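Local coordinates for protein retinoic acid receptor (Platynereis dumerilii, PDB 6EU9) that binds all-trans retinoic acid and, as a nuclear receptor, probably regulates transcription, in a family whose ancestor is proposed to have been a low-affinity sensor triggering neuronal differentiation, at residues K56-V61 with A85-I90. Residues are numbered along the deposited sequence; the frame is centred on the assembly and turned at random.
Sequences KAIANV and AACLEI
The carbonyl oxygen of Lys56 accepts a hydrogen bond from Asn60 N at 2.7 Å and a weak one from Ala59 N, within the helical turn that carries Ile58, the residue that meets Cys87; Val61, next along the same helix to make contact, meets Ile90. The backbones of the two segments come closest at Val61 and Cys87, whose CA atoms lie 6.8 Å apart, yet their side chains engage different partners. Cys87 holds SG anti to its own nitrogen (chi1 -176°), which brings the sulfur to the flank of Ile58, 3.8 Å from CG1. The sulfur sits less closely against the other branch of the same isoleucine, with Ile58 CG2 4.2 Å from Cys87 SG.

A turn further along both helices, Val61 sends CG1 into Ile90, and the two side chains run aslant to one another. Val61 CG1 meets both ends of the isoleucine fork, Ile90 CD1 and Ile90 CG2, each at 4.0 Å, while Val61 CG2 adds a touch to Ile90 CG2 at 4.1 Å. This is helix packing in the interior of the three-layered alpha-helical sandwich of nuclear receptor ligand-binding domains, joining helix 47-66 to helix 76-97. Ile58 and Cys87 also touch Met235 of the C-terminal helix 230-236, which probably corresponds to the activation helix that closes over the agonist-bound domain in this family; Ile90 instead lies against Ser152 and Leu156 of helix 145-156.

Helix 76-97 is kinked here, the nitrogens of Leu88 and Glu89 lacking a bond to the preceding turn, but regular bonding resumes with Ile90 N to Ala86 O at 3.0 Å. Glu89, at the kink, is buried, and its carboxylate forms salt bridges with Arg161 and Arg207, which probably favour its ionised form.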
ATOM      1  N   LYS A  56       3.824 -11.059 -14.731  1.00 65.86           N
ATOM      2  CA  LYS A  56       2.724 -11.831 -14.171  1.00 64.61           C
ATOM      3  C   LYS A  56       3.100 -12.286 -12.746  1.00 61.09           C
ATOM      4  O   LYS A  56       2.321 -12.223 -11.848  1.00 62.59           O
ATOM      5  CB  LYS A  56       2.386 -13.019 -15.098  1.00 60.50           C
ATOM      6  N   ALA A  57       4.356 -12.725 -12.629  1.00 54.66           N
ATOM      7  CA  ALA A  57       4.897 -13.335 -11.445  1.00 49.80           C
ATOM      8  C   ALA A  57       4.794 -12.400 -10.263  1.00 46.60           C
ATOM      9  O   ALA A  57       4.373 -12.795  -9.186  1.00 45.28           O
ATOM     10  CB  ALA A  57       6.333 -13.792 -11.700  1.00 52.04           C
ATOM     11  N   ILE A  58       5.188 -11.150 -10.510  1.00 50.16           N
ATOM     12  CA  ILE A  58       4.995 -10.044  -9.559  1.00 54.67           C
ATOM     13  C   ILE A  58       3.500  -9.843  -9.356  1.00 52.22           C
ATOM     14  O   ILE A  58       3.022  -9.550  -8.286  1.00 49.92           O
ATOM     15  CB  ILE A  58       5.681  -8.747 -10.060  1.00 57.73           C
ATOM     16  CG1 ILE A  58       7.200  -8.864  -9.796  1.00 64.58           C
ATOM     17  CG2 ILE A  58       5.223  -7.503  -9.311  1.00 53.36           C
ATOM     18  CD1 ILE A  58       8.054  -7.737 -10.380  1.00 69.22           C
ATOM     19  N   ALA A  59       2.773  -9.953 -10.453  1.00 56.24           N
ATOM     20  CA  ALA A  59       1.417  -9.473 -10.495  1.00 54.39           C
ATOM     21  C   ALA A  59       0.651 -10.374  -9.548  1.00 54.57           C
ATOM     22  O   ALA A  59      -0.163  -9.858  -8.741  1.00 52.90           O
ATOM     23  CB  ALA A  59       0.870  -9.529 -11.914  1.00 54.09           C
ATOM     24  N   ASN A  60       0.959 -11.676  -9.590  1.00 47.29           N
ATOM     25  CA  ASN A  60       0.233 -12.613  -8.767  1.00 47.86           C
ATOM     26  C   ASN A  60       0.533 -12.470  -7.289  1.00 46.45           C
ATOM     27  O   ASN A  60      -0.363 -12.641  -6.480  1.00 47.12           O
ATOM     28  CB  ASN A  60       0.526 -14.015  -9.237  1.00 52.55           C
ATOM     29  CG  ASN A  60      -0.127 -14.315 -10.556  1.00 56.31           C
ATOM     30  OD1 ASN A  60      -1.238 -13.849 -10.805  1.00 60.42           O
ATOM     31  ND2 ASN A  60       0.525 -15.141 -11.381  1.00 55.39           N
ATOM     32  N   VAL A  61       1.761 -12.099  -6.941  1.00 42.44           N
ATOM     33  CA  VAL A  61       2.130 -11.914  -5.556  1.00 41.44           C
ATOM     34  C   VAL A  61       1.331 -10.763  -4.955  1.00 45.54           C
ATOM     35  O   VAL A  61       0.925 -10.849  -3.786  1.00 47.76           O
ATOM     36  CB  VAL A  61       3.619 -11.634  -5.343  1.00 34.90           C
ATOM     37  CG1 VAL A  61       3.931 -11.368  -3.851  1.00 27.09           C
ATOM     38  CG2 VAL A  61       4.437 -12.767  -5.934  1.00 34.03           C
ATOM     39  N   ALA A  85       9.207  -5.009  -0.297  1.00 41.43           N
ATOM     40  CA  ALA A  85      10.256  -5.693   0.439  1.00 36.63           C
ATOM     41  C   ALA A  85      10.242  -7.203   0.233  1.00 36.29           C
ATOM     42  O   ALA A  85      11.290  -7.777   0.142  1.00 40.62           O
ATOM     43  CB  ALA A  85      10.099  -5.355   1.904  1.00 32.28           C
ATOM     44  N   ALA A  86       9.059  -7.788   0.048  1.00 30.37           N
ATOM     45  CA  ALA A  86       8.899  -9.253   0.160  1.00 30.63           C
ATOM     46  C   ALA A  86       8.717  -9.903  -1.183  1.00 33.12           C
ATOM     47  O   ALA A  86       8.681 -11.116  -1.304  1.00 35.57           O
ATOM     48  CB  ALA A  86       7.691  -9.591   1.027  1.00 29.27           C
ATOM     49  N   CYS A  87       8.579  -9.105  -2.218  1.00 34.86           N
ATOM     50  CA  CYS A  87       8.145  -9.561  -3.503  1.00 36.70           C
ATOM     51  C   CYS A  87       9.117 -10.598  -4.093  1.00 41.82           C
ATOM     52  O   CYS A  87       8.654 -11.593  -4.656  1.00 44.67           O
ATOM     53  CB  CYS A  87       8.113  -8.340  -4.396  1.00 40.63           C
ATOM     54  SG  CYS A  87       7.493  -8.710  -6.006  1.00 55.01           S
ATOM     55  N   LEU A  88      10.425 -10.344  -4.011  1.00 37.88           N
ATOM     56  CA  LEU A  88      11.371 -11.219  -4.573  1.00 38.78           C
ATOM     57  C   LEU A  88      11.532 -12.512  -3.813  1.00 36.61           C
ATOM     58  O   LEU A  88      11.636 -13.619  -4.384  1.00 33.30           O
ATOM     59  CB  LEU A  88      12.748 -10.559  -4.650  1.00 41.92           C
ATOM     60  CG  LEU A  88      13.288 -10.084  -5.922  1.00 41.10           C
ATOM     61  CD1 LEU A  88      14.770  -9.949  -5.642  1.00 39.35           C
ATOM     62  CD2 LEU A  88      13.123 -11.138  -6.978  1.00 44.06           C
ATOM     63  N   GLU A  89      11.486 -12.415  -2.483  1.00 34.21           N
ATOM     64  CA  GLU A  89      11.470 -13.601  -1.638  1.00 31.61           C
ATOM     65  C   GLU A  89      10.307 -14.485  -1.980  1.00 30.33           C
ATOM     66  O   GLU A  89      10.528 -15.656  -2.153  1.00 30.67           O
ATOM     67  CB  GLU A  89      11.380 -13.166  -0.193  1.00 35.69           C
ATOM     68  CG  GLU A  89      12.589 -12.549   0.458  1.00 39.96           C
ATOM     69  CD  GLU A  89      12.215 -11.535   1.535  1.00 44.98           C
ATOM     70  OE1 GLU A  89      11.124 -11.714   2.159  1.00 53.60           O
ATOM     71  OE2 GLU A  89      12.945 -10.529   1.745  1.00 42.67           O
ATOM     72  N   ILE A  90       9.085 -13.955  -2.136  1.00 29.84           N
ATOM     73  CA  ILE A  90       7.922 -14.813  -2.380  1.00 27.38           C
ATOM     74  C   ILE A  90       8.046 -15.491  -3.760  1.00 27.58           C
ATOM     75  O   ILE A  90       7.719 -16.652  -3.933  1.00 26.22           O
ATOM     76  CB  ILE A  90       6.594 -14.049  -2.203  1.00 24.12           C
ATOM     77  CG1 ILE A  90       6.473 -13.622  -0.748  1.00 24.81           C
ATOM     78  CG2 ILE A  90       5.371 -14.869  -2.531  1.00 20.37           C
ATOM     79  CD1 ILE A  90       5.435 -12.571  -0.391  1.00 22.92           C
TER